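Local coordinates for protein endoribonuclease AbiQ (Lactococcus lactis, PDB 4GLK) that acts as the endoribonuclease toxin of a type III toxin-antitoxin system in antiviral defence, cutting RNA and being neutralized by its cognate antitoxin RNA AntiQ, at residues A[11-15]-A[161-165]; A[19-23]-A[149-154]; A[36-40]-A[129-134]; A[92-96]-A[158-162]. The protein carries 1 engineered substitution. All coordinates share one frame. Residues are numbered along the deposited sequence.

Contact 1: residues A[11-15]-A[161-165]; sequences EYIAY and KATLY
Both segments are regular alpha-helix, 11-15 within helix 10-16 and 161-165 within the C-terminal helix 155-166. Their short axes approach to 11.3 Å with 136° between the N-to-C directions, so the helices run roughly antiparallel but strongly splayed; the nearest CA atoms are those of Tyr12 and Tyr165, 7.9 Å apart. So wide a gap has to be bridged by large side chains, and three tyrosines, all with chi1 in the t well, fill it, 323 Å² being buried between the segments. The edge of the Tyr12 ring meets the face of Tyr165 in a T-shaped pair, centroids 5.1 Å apart and planes at 79°, with Tyr12 CD1 3.8 Å from Tyr165 CG. Tyr15 lies obliquely to Tyr165, its CD2 3.4 Å from Tyr165 CD2, and reaches past it to donate a hydrogen bond from OH to Lys161 O at 2.8 Å. Tyr12 OH lies 3.2 Å from Ala162 CB but is bonded to Pro94 O, beyond the two helices. Phe19 extends the group, edge-to-face with Tyr15 and in a cation-pi contact with Lys161. The arrangement is a tyrosine-rich aromatic cluster that joins the N-terminal and C-terminal helices of this ToxN/AbiQ-family toxin.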
loop_
_atom_site.group_PDB
_atom_site.type_symbol
_atom_site.label_atom_id
_atom_site.label_comp_id
_atom_site.label_asym_id
_atom_site.label_seq_id
_atom_site.Cartn_x
_atom_site.Cartn_y
_atom_site.Cartn_z
ATOM N N GLU A 11 -5.684 -15.171 5.168
ATOM C CA GLU A 11 -4.716 -16.240 5.429
ATOM C C GLU A 11 -3.279 -15.787 5.157
ATOM O O GLU A 11 -2.418 -15.927 6.031
ATOM C CB GLU A 11 -5.080 -17.516 4.647
ATOM C CG GLU A 11 -6.394 -18.158 5.097
ATOM C CD GLU A 11 -7.685 -17.735 4.405
ATOM O OE1 GLU A 11 -8.578 -18.603 4.262
ATOM O OE2 GLU A 11 -7.821 -16.547 4.027
ATOM N N TYR A 12 -3.024 -15.204 3.963
ATOM C CA TYR A 12 -1.716 -14.669 3.609
ATOM C C TYR A 12 -1.296 -13.519 4.546
ATOM O O TYR A 12 -0.132 -13.457 4.941
ATOM C CB TYR A 12 -1.697 -14.166 2.168
ATOM C CG TYR A 12 -0.316 -13.712 1.770
ATOM C CD1 TYR A 12 0.752 -14.602 1.727
ATOM C CD2 TYR A 12 -0.057 -12.365 1.514
ATOM C CE1 TYR A 12 2.032 -14.186 1.376
ATOM C CE2 TYR A 12 1.222 -11.933 1.168
ATOM C CZ TYR A 12 2.262 -12.848 1.100
ATOM O OH TYR A 12 3.521 -12.444 0.764
ATOM N N ILE A 13 -2.223 -12.595 4.874
ATOM C CA ILE A 13 -1.927 -11.478 5.790
ATOM C C ILE A 13 -1.557 -12.006 7.179
ATOM O O ILE A 13 -0.539 -11.580 7.735
ATOM C CB ILE A 13 -3.098 -10.454 5.822
ATOM C CG1 ILE A 13 -3.250 -9.756 4.446
ATOM C CG2 ILE A 13 -2.961 -9.431 6.972
ATOM C CD1 ILE A 13 -2.080 -8.803 3.987
ATOM N N ALA A 14 -2.352 -12.967 7.709
ATOM C CA ALA A 14 -2.104 -13.577 9.022
ATOM C C ALA A 14 -0.737 -14.244 9.026
ATOM O O ALA A 14 -0.049 -14.181 10.034
ATOM C CB ALA A 14 -3.192 -14.587 9.375
ATOM N N TYR A 15 -0.327 -14.818 7.876
ATOM C CA TYR A 15 0.967 -15.458 7.702
ATOM C C TYR A 15 2.118 -14.438 7.719
ATOM O O TYR A 15 3.134 -14.702 8.366
ATOM C CB TYR A 15 0.979 -16.320 6.442
ATOM C CG TYR A 15 2.353 -16.784 6.008
ATOM C CD1 TYR A 15 2.919 -17.946 6.538
ATOM C CD2 TYR A 15 3.050 -16.118 5.004
ATOM C CE1 TYR A 15 4.149 -18.422 6.083
ATOM C CE2 TYR A 15 4.274 -16.585 4.540
ATOM C CZ TYR A 15 4.827 -17.731 5.088
ATOM O OH TYR A 15 6.047 -18.154 4.631
ATOM N N LYS A 161 9.605 -14.927 2.838
ATOM C CA LYS A 161 8.424 -15.635 3.292
ATOM C C LYS A 161 7.285 -15.710 2.258
ATOM O O LYS A 161 6.534 -16.679 2.278
ATOM C CB LYS A 161 8.019 -15.230 4.712
ATOM C CG LYS A 161 8.668 -16.143 5.758
ATOM C CD LYS A 161 10.065 -15.725 6.202
ATOM C CE LYS A 161 10.626 -16.672 7.239
ATOM N NZ LYS A 161 11.338 -17.829 6.630
ATOM N N ALA A 162 7.235 -14.766 1.283
ATOM C CA ALA A 162 6.247 -14.789 0.197
ATOM C C ALA A 162 6.510 -15.963 -0.747
ATOM O O ALA A 162 5.566 -16.645 -1.145
ATOM C CB ALA A 162 6.275 -13.484 -0.580
ATOM N N THR A 163 7.784 -16.229 -1.083
ATOM C CA THR A 163 8.122 -17.340 -1.980
ATOM C C THR A 163 7.856 -18.680 -1.297
ATOM O O THR A 163 7.425 -19.615 -1.957
ATOM C CB THR A 163 9.489 -17.182 -2.714
ATOM O OG1 THR A 163 10.211 -18.431 -2.755
ATOM C CG2 THR A 163 10.357 -16.117 -2.115
ATOM N N LEU A 164 8.077 -18.735 0.033
ATOM C CA LEU A 164 7.841 -19.888 0.909
ATOM C C LEU A 164 6.360 -20.225 0.977
ATOM O O LEU A 164 6.023 -21.396 0.980
ATOM C CB LEU A 164 8.330 -19.551 2.324
ATOM C CG LEU A 164 9.574 -20.248 2.853
ATOM C CD1 LEU A 164 10.768 -20.041 1.969
ATOM C CD2 LEU A 164 9.851 -19.829 4.263
ATOM N N TYR A 165 5.524 -19.209 1.032
ATOM C CA TYR A 165 4.118 -19.389 1.082
ATOM C C TYR A 165 3.704 -20.033 -0.198
ATOM O O TYR A 165 2.987 -20.984 -0.183
ATOM C CB TYR A 165 3.385 -18.059 1.266
ATOM C CG TYR A 165 1.936 -18.198 1.633
ATOM C CD1 TYR A 165 0.969 -18.248 0.682
ATOM C CD2 TYR A 165 1.555 -18.295 2.932
ATOM C CE1 TYR A 165 -0.343 -18.371 1.028
ATOM C CE2 TYR A 165 0.261 -18.431 3.278
ATOM C CZ TYR A 165 -0.674 -18.462 2.322
ATOM O OH TYR A 165 -1.941 -18.593 2.695
#

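Contact 2: residues A[19-23]-A[149-154]; sequences FESKV and LKFSCD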
loop_
_atom_site.group_PDB
_atom_site.type_symbol
_atom_site.label_atom_id
_atom_site.label_comp_id
_atom_site.label_asym_id
_atom_site.label_seq_id
_atom_site.Cartn_x
_atom_site.Cartn_y
_atom_site.Cartn_z
ATOM N N PHE A 19 5.734 -12.797 11.066
ATOM C CA PHE A 19 7.114 -12.296 10.919
ATOM C C PHE A 19 7.243 -10.772 10.935
ATOM O O PHE A 19 8.265 -10.272 11.395
ATOM C CB PHE A 19 7.742 -12.860 9.636
ATOM C CG PHE A 19 7.442 -14.319 9.381
ATOM C CD1 PHE A 19 8.144 -15.319 10.048
ATOM C CD2 PHE A 19 6.460 -14.695 8.474
ATOM C CE1 PHE A 19 7.866 -16.670 9.808
ATOM C CE2 PHE A 19 6.174 -16.048 8.247
ATOM C CZ PHE A 19 6.888 -17.026 8.906
ATOM N N GLU A 20 6.213 -10.036 10.455
ATOM C CA GLU A 20 6.204 -8.578 10.416
ATOM C C GLU A 20 4.901 -7.984 10.973
ATOM O O GLU A 20 3.904 -7.929 10.261
ATOM C CB GLU A 20 6.509 -8.069 8.984
ATOM C CG GLU A 20 6.703 -6.559 8.861
ATOM C CD GLU A 20 7.726 -5.950 9.805
ATOM O OE1 GLU A 20 8.929 -5.942 9.455
ATOM O OE2 GLU A 20 7.333 -5.520 10.915
ATOM N N SER A 21 4.938 -7.474 12.222
ATOM C CA SER A 21 3.793 -6.850 12.918
ATOM C C SER A 21 3.349 -5.521 12.274
ATOM O O SER A 21 2.260 -5.009 12.582
ATOM C CB SER A 21 4.124 -6.599 14.389
ATOM O OG SER A 21 5.141 -7.446 14.896
ATOM N N LYS A 22 4.214 -4.937 11.413
ATOM C CA LYS A 22 3.920 -3.678 10.741
ATOM C C LYS A 22 2.896 -3.875 9.636
ATOM O O LYS A 22 2.266 -2.904 9.200
ATOM C CB LYS A 22 5.205 -3.057 10.190
ATOM C CG LYS A 22 6.016 -2.357 11.262
ATOM C CD LYS A 22 7.347 -1.888 10.714
ATOM C CE LYS A 22 8.282 -1.563 11.869
ATOM N NZ LYS A 22 9.668 -1.300 11.395
ATOM N N VAL A 23 2.758 -5.135 9.159
ATOM C CA VAL A 23 1.794 -5.518 8.116
ATOM C C VAL A 23 0.400 -5.201 8.684
ATOM O O VAL A 23 0.121 -5.536 9.835
ATOM C CB VAL A 23 1.955 -7.014 7.700
ATOM C CG1 VAL A 23 0.823 -7.469 6.772
ATOM C CG2 VAL A 23 3.314 -7.250 7.045
ATOM N N LEU A 149 14.146 2.483 7.809
ATOM C CA LEU A 149 14.261 1.133 8.392
ATOM C C LEU A 149 13.273 0.938 9.524
ATOM O O LEU A 149 12.586 -0.078 9.560
ATOM C CB LEU A 149 15.677 0.912 8.963
ATOM C CG LEU A 149 16.558 -0.206 8.402
ATOM C CD1 LEU A 149 17.827 -0.293 9.211
ATOM C CD2 LEU A 149 15.861 -1.575 8.454
ATOM N N LYS A 150 13.212 1.920 10.451
ATOM C CA LYS A 150 12.344 1.895 11.626
ATOM C C LYS A 150 10.836 1.952 11.343
ATOM O O LYS A 150 10.051 1.401 12.120
ATOM C CB LYS A 150 12.786 2.940 12.658
ATOM C CG LYS A 150 12.415 4.386 12.343
ATOM C CD LYS A 150 12.889 5.302 13.452
ATOM C CE LYS A 150 12.291 6.675 13.338
ATOM N NZ LYS A 150 10.864 6.675 13.741
ATOM N N PHE A 151 10.435 2.643 10.264
ATOM C CA PHE A 151 9.024 2.775 9.866
ATOM C C PHE A 151 8.566 1.714 8.907
ATOM O O PHE A 151 7.378 1.411 8.836
ATOM C CB PHE A 151 8.746 4.150 9.226
ATOM C CG PHE A 151 8.335 5.209 10.219
ATOM C CD1 PHE A 151 7.144 5.096 10.928
ATOM C CD2 PHE A 151 9.153 6.305 10.471
ATOM C CE1 PHE A 151 6.771 6.069 11.862
ATOM C CE2 PHE A 151 8.768 7.289 11.394
ATOM C CZ PHE A 151 7.585 7.156 12.091
ATOM N N SER A 152 9.468 1.177 8.140
ATOM C CA SER A 152 9.027 0.240 7.131
ATOM C C SER A 152 9.110 -1.203 7.481
ATOM O O SER A 152 9.806 -1.583 8.423
ATOM C CB SER A 152 9.658 0.543 5.778
ATOM O OG SER A 152 11.066 0.513 5.900
ATOM N N CYS A 153 8.325 -2.006 6.750
ATOM C CA CYS A 153 8.265 -3.458 6.828
ATOM C C CYS A 153 9.657 -3.954 6.495
ATOM O O CYS A 153 10.378 -3.302 5.729
ATOM C CB CYS A 153 7.256 -3.992 5.814
ATOM S SG CYS A 153 5.515 -3.719 6.253
ATOM N N ASP A 154 10.036 -5.115 7.019
ATOM C CA ASP A 154 11.325 -5.705 6.664
ATOM C C ASP A 154 11.031 -6.362 5.302
ATOM O O ASP A 154 10.605 -7.514 5.259
ATOM C CB ASP A 154 11.749 -6.724 7.737
ATOM C CG ASP A 154 13.116 -7.355 7.530
ATOM O OD1 ASP A 154 13.655 -7.252 6.404
ATOM O OD2 ASP A 154 13.626 -7.995 8.487
#
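Lys22 stretches its side chain along the backbone of 150-153, CD lying 3.8 Å from Phe151 O and CB 4.0 Å from Cys153 SG. With chi2 to chi4 all near t, the extended chain carries NZ to Lys150 O (2.8 Å), near the C-terminal end of helix 146-151, and to Ser152 O (3.0 Å) in the loop that follows. A positive charge is well placed there, since carbonyl groups are exposed where a helix finishes. Glu20 makes the complementary contact one step further along: its OE1 accepts from Asp154 N at 2.8 Å, while its OE2 accepts from Lys22 N at 3.2 Å. One carboxylate thus ties its own type I turn, Glu20 to Val23, to the residue at the N-cap position of the next helix. The turn is closed by Val23 N to Glu20 O, 3.2 Å. An apolar touch accompanies these polar links: Val23 CG2 lies 4.2 Å from Cys153 SG. The loop after helix 10-16 is tied by side-chain-to-backbone bonds to the end of helix 146-151 and the connection that leads to helix 155-166. Leu158 of the latter helix packs against Glu20, Val23 and Cys153, and strand 79-94 contributes Asn91 and Ile93 alongside.

Contact 3: residues A[36-40]-A[129-134]; sequences GVVLK and IENKSE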
loop_
_atom_site.group_PDB
_atom_site.type_symbol
_atom_site.label_atom_id
_atom_site.label_comp_id
_atom_site.label_asym_id
_atom_site.label_seq_id
_atom_site.Cartn_x
_atom_site.Cartn_y
_atom_site.Cartn_z
ATOM N N GLY A 36 -1.980 -1.579 -6.368
ATOM C CA GLY A 36 -0.806 -2.104 -7.044
ATOM C C GLY A 36 -0.990 -2.339 -8.522
ATOM O O GLY A 36 -2.105 -2.206 -9.036
ATOM N N VAL A 37 0.093 -2.719 -9.229
ATOM C CA VAL A 37 1.467 -2.908 -8.722
ATOM C C VAL A 37 2.184 -1.555 -8.728
ATOM O O VAL A 37 2.138 -0.819 -9.712
ATOM C CB VAL A 37 2.253 -3.976 -9.532
ATOM C CG1 VAL A 37 3.610 -4.266 -8.912
ATOM C CG2 VAL A 37 1.443 -5.262 -9.669
ATOM N N VAL A 38 2.805 -1.229 -7.601
ATOM C CA VAL A 38 3.514 0.026 -7.403
ATOM C C VAL A 38 5.010 -0.183 -7.632
ATOM O O VAL A 38 5.738 0.767 -7.899
ATOM C CB VAL A 38 3.222 0.580 -5.982
ATOM C CG1 VAL A 38 1.720 0.780 -5.765
ATOM C CG2 VAL A 38 3.823 -0.313 -4.884
ATOM N N LEU A 39 5.464 -1.429 -7.485
ATOM C CA LEU A 39 6.874 -1.797 -7.571
ATOM C C LEU A 39 6.955 -3.281 -7.932
ATOM O O LEU A 39 6.425 -4.136 -7.216
ATOM C CB LEU A 39 7.553 -1.565 -6.190
ATOM C CG LEU A 39 8.888 -0.785 -6.064
ATOM C CD1 LEU A 39 9.627 -1.224 -4.808
ATOM C CD2 LEU A 39 9.802 -0.970 -7.263
ATOM N N LYS A 40 7.558 -3.569 -9.073
ATOM C CA LYS A 40 7.774 -4.920 -9.558
ATOM C C LYS A 40 9.283 -5.061 -9.340
ATOM O O LYS A 40 10.083 -4.590 -10.157
ATOM C CB LYS A 40 7.348 -5.005 -11.038
ATOM C CG LYS A 40 7.641 -6.328 -11.721
ATOM C CD LYS A 40 8.338 -6.091 -13.059
ATOM C CE LYS A 40 9.140 -7.273 -13.564
ATOM N NZ LYS A 40 8.284 -8.451 -13.875
ATOM N N ILE A 129 4.277 7.506 -7.541
ATOM C CA ILE A 129 3.968 6.334 -6.701
ATOM C C ILE A 129 5.041 5.287 -6.867
ATOM O O ILE A 129 5.569 4.784 -5.873
ATOM C CB ILE A 129 2.536 5.784 -6.957
ATOM C CG1 ILE A 129 1.495 6.822 -6.499
ATOM C CG2 ILE A 129 2.317 4.448 -6.221
ATOM C CD1 ILE A 129 0.114 6.521 -6.890
ATOM N N GLU A 130 5.366 4.962 -8.124
ATOM C CA GLU A 130 6.381 3.957 -8.452
ATOM C C GLU A 130 7.753 4.353 -7.913
ATOM O O GLU A 130 8.376 3.541 -7.230
ATOM C CB GLU A 130 6.420 3.679 -9.961
ATOM C CG GLU A 130 5.234 2.852 -10.446
ATOM C CD GLU A 130 5.133 2.529 -11.929
ATOM O OE1 GLU A 130 6.021 2.947 -12.710
ATOM O OE2 GLU A 130 4.158 1.844 -12.308
ATOM N N ASN A 131 8.152 5.630 -8.107
ATOM C CA ASN A 131 9.448 6.158 -7.639
ATOM C C ASN A 131 9.594 6.285 -6.142
ATOM O O ASN A 131 10.642 5.925 -5.613
ATOM C CB ASN A 131 9.842 7.426 -8.346
ATOM C CG ASN A 131 10.374 7.136 -9.723
ATOM O OD1 ASN A 131 11.553 6.884 -9.898
ATOM N ND2 ASN A 131 9.509 7.121 -10.721
ATOM N N LYS A 132 8.543 6.720 -5.454
ATOM C CA LYS A 132 8.583 6.799 -3.996
ATOM C C LYS A 132 8.646 5.417 -3.346
ATOM O O LYS A 132 9.263 5.274 -2.302
ATOM C CB LYS A 132 7.412 7.589 -3.416
ATOM C CG LYS A 132 7.776 8.052 -2.017
ATOM C CD LYS A 132 6.633 8.211 -1.118
ATOM C CE LYS A 132 6.094 9.589 -1.223
ATOM N NZ LYS A 132 5.740 10.121 0.100
ATOM N N SER A 133 7.983 4.408 -3.944
ATOM C CA SER A 133 8.048 3.030 -3.445
ATOM C C SER A 133 9.477 2.512 -3.547
ATOM O O SER A 133 9.966 1.886 -2.605
ATOM C CB SER A 133 7.061 2.137 -4.186
ATOM O OG SER A 133 5.759 2.550 -3.805
ATOM N N GLU A 134 10.155 2.825 -4.658
ATOM C CA GLU A 134 11.555 2.484 -4.936
ATOM C C GLU A 134 12.465 3.151 -3.926
ATOM O O GLU A 134 13.330 2.470 -3.392
ATOM C CB GLU A 134 11.965 2.946 -6.343
ATOM C CG GLU A 134 12.445 1.837 -7.245
ATOM C CD GLU A 134 13.086 2.386 -8.504
ATOM O OE1 GLU A 134 14.336 2.457 -8.540
ATOM O OE2 GLU A 134 12.346 2.780 -9.436
#
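This is a strand-to-helix packing contact, made where strand 33-40 turns a corner at Val38 and lies against helix 126-143. The closest CA pair is Val38 and Glu130, 5.0 Å apart, so near that main chain meets main chain: Val38 O sits 3.3 Å from Glu130 CA in a CA-H...O contact with an angle of 155° at the hydrogen. Val38 has phi/psi of -98/-23, away from extended values, and at this bend its side chain lies against the helix, with CG1 3.7 Å from Ile129 CG2 and CG2 3.6 Å from Ser133 OG. The strand belongs to the antiparallel sheet at the heart of this SH3-clan toxin, between strands 45-52 and 4-8, and the helix packs against it; Ile48 of strand 45-52 touches both Val38 and Ser133. Ser133 points toward the strand and its hydroxyl is hydrogen-bonded to His89 ND1 of strand 79-94. Beyond the corner, Leu39 carries the contact along the helix: its CD1 lies 3.8 Å from Ser133 O and its CD2 3.9 Å from Glu134 CG. The Glu134 carboxylate pairs with Arg138, one turn later in the same helix, leaving its aliphatic part against Leu39.

Contact 4: residues A[92-96]-A[158-162]; sequences MIPVP and LEAKA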
loop_
_atom_site.group_PDB
_atom_site.type_symbol
_atom_site.label_atom_id
_atom_site.label_comp_id
_atom_site.label_asym_id
_atom_site.label_seq_id
_atom_site.Cartn_x
_atom_site.Cartn_y
_atom_site.Cartn_z
ATOM N N MET A 92 3.992 -1.252 2.520
ATOM C CA MET A 92 3.747 -2.035 1.305
ATOM C C MET A 92 4.269 -3.469 1.503
ATOM O O MET A 92 5.153 -3.708 2.340
ATOM C CB MET A 92 4.346 -1.362 0.058
ATOM C CG MET A 92 5.834 -1.381 0.043
ATOM S SD MET A 92 6.488 -0.615 -1.427
ATOM C CE MET A 92 8.224 -1.051 -1.213
ATOM N N ILE A 93 3.692 -4.423 0.756
ATOM C CA ILE A 93 4.035 -5.827 0.901
ATOM C C ILE A 93 4.121 -6.553 -0.421
ATOM O O ILE A 93 3.353 -6.252 -1.350
ATOM C CB ILE A 93 2.984 -6.550 1.841
ATOM C CG1 ILE A 93 1.525 -6.340 1.345
ATOM C CG2 ILE A 93 3.165 -6.173 3.343
ATOM C CD1 ILE A 93 0.453 -7.283 1.960
ATOM N N PRO A 94 4.969 -7.609 -0.492
ATOM C CA PRO A 94 4.962 -8.457 -1.687
ATOM C C PRO A 94 3.791 -9.445 -1.560
ATOM O O PRO A 94 3.570 -10.029 -0.486
ATOM C CB PRO A 94 6.325 -9.155 -1.620
ATOM C CG PRO A 94 6.618 -9.260 -0.166
ATOM C CD PRO A 94 5.916 -8.120 0.525
ATOM N N VAL A 95 3.005 -9.594 -2.631
ATOM C CA VAL A 95 1.852 -10.497 -2.598
ATOM C C VAL A 95 1.941 -11.484 -3.762
ATOM O O VAL A 95 1.971 -11.054 -4.923
ATOM C CB VAL A 95 0.470 -9.751 -2.595
ATOM C CG1 VAL A 95 -0.700 -10.750 -2.515
ATOM C CG2 VAL A 95 0.379 -8.737 -1.464
ATOM N N PRO A 96 1.949 -12.807 -3.481
ATOM C CA PRO A 96 1.951 -13.790 -4.590
ATOM C C PRO A 96 0.636 -13.671 -5.354
ATOM O O PRO A 96 -0.374 -13.271 -4.776
ATOM C CB PRO A 96 2.030 -15.141 -3.869
ATOM C CG PRO A 96 2.430 -14.830 -2.461
ATOM C CD PRO A 96 1.875 -13.475 -2.169
ATOM N N LEU A 158 9.959 -10.383 4.127
ATOM C CA LEU A 158 8.629 -10.602 3.559
ATOM C C LEU A 158 8.733 -11.304 2.200
ATOM O O LEU A 158 7.972 -12.221 1.945
ATOM C CB LEU A 158 7.834 -9.291 3.450
ATOM C CG LEU A 158 7.361 -8.607 4.741
ATOM C CD1 LEU A 158 6.675 -7.304 4.415
ATOM C CD2 LEU A 158 6.315 -9.448 5.482
ATOM N N GLU A 159 9.719 -10.923 1.382
ATOM C CA GLU A 159 10.008 -11.543 0.090
ATOM C C GLU A 159 10.399 -13.007 0.262
ATOM O O GLU A 159 9.876 -13.839 -0.465
ATOM C CB GLU A 159 11.124 -10.794 -0.646
ATOM C CG GLU A 159 10.659 -9.500 -1.292
ATOM C CD GLU A 159 11.738 -8.662 -1.952
ATOM O OE1 GLU A 159 11.418 -7.541 -2.403
ATOM O OE2 GLU A 159 12.891 -9.130 -2.052
ATOM N N ALA A 160 11.253 -13.324 1.263
ATOM C CA ALA A 160 11.679 -14.688 1.589
ATOM C C ALA A 160 10.490 -15.517 2.024
ATOM O O ALA A 160 10.352 -16.659 1.584
ATOM C CB ALA A 160 12.737 -14.676 2.690
ATOM N N LYS A 161 9.605 -14.927 2.838
ATOM C CA LYS A 161 8.424 -15.635 3.292
ATOM C C LYS A 161 7.285 -15.710 2.258
ATOM O O LYS A 161 6.534 -16.679 2.278
ATOM C CB LYS A 161 8.019 -15.230 4.712
ATOM C CG LYS A 161 8.668 -16.143 5.758
ATOM C CD LYS A 161 10.065 -15.725 6.202
ATOM C CE LYS A 161 10.626 -16.672 7.239
ATOM N NZ LYS A 161 11.338 -17.829 6.630
ATOM N N ALA A 162 7.235 -14.766 1.283
ATOM C CA ALA A 162 6.247 -14.789 0.197
ATOM C C ALA A 162 6.510 -15.963 -0.747
ATOM O O ALA A 162 5.566 -16.645 -1.145
ATOM C CB ALA A 162 6.275 -13.484 -0.580
#
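Two prolines form the bumps of this helix-on-strand contact, in which helix 155-166 covers the end of strand 79-94 of the antiparallel sheet and the residues just after it. Pro94 and Pro96 both point toward the helix, while the intervening Val95 points away, the alternation of an extended chain. The ring of Pro94 settles among Leu158, Glu159 and Ala162, one turn of the helix: CD meets Leu158 CB at 3.7 Å, CG approaches Glu159 N at 3.8 Å, and the same CG lies 4.3 Å from Ala162 CB. The small methyl of Ala162 leaves room for both prolines, its CB also lying 4.5 Å from Pro96 CG. In return the helix offers a knob of its own. Leu158, with chi1 m and chi2 t, extends toward the strand so that CD1 reaches Ile93 CG2 at 3.8 Å; Leu16, Glu20 and Cys153 also pack against it. The interface is buried and apolar. The buried Glu159 carboxylate is hydrogen-bonded through OE1 to the hydroxyls of Tyr46 and Tyr137, and Pro94 O accepts a hydrogen bond from Tyr12 OH of helix 10-16. One turn along the helix from Leu158, Pro96 CG rests 3.9 Å from Ala162 O.

Contacts 1 and 4 share Lys161 and Ala162 of helix 155-166; their centres are 7 Å apart, and Tyr12 touches both Pro94 and Pro96. Contact 2, whose centre is about 12 Å from that of contact 4, joins it through Leu158 against Cys153 and Glu20, and reaches contact 1 through Phe19 and Lys161. Contact 3 lies about 21 Å from contact 1, between centres, but meets contact 4 where Met92 CE touches Leu39 and Ser133, both contacts reaching the same antiparallel sheet. Along the chain, contact 1 encloses contact 2 and contact 2 encloses contact 3, while contact 4 crosses contacts 2 and 3. N-terminal and C-terminal elements are thereby gathered around one sheet in a single compact domain.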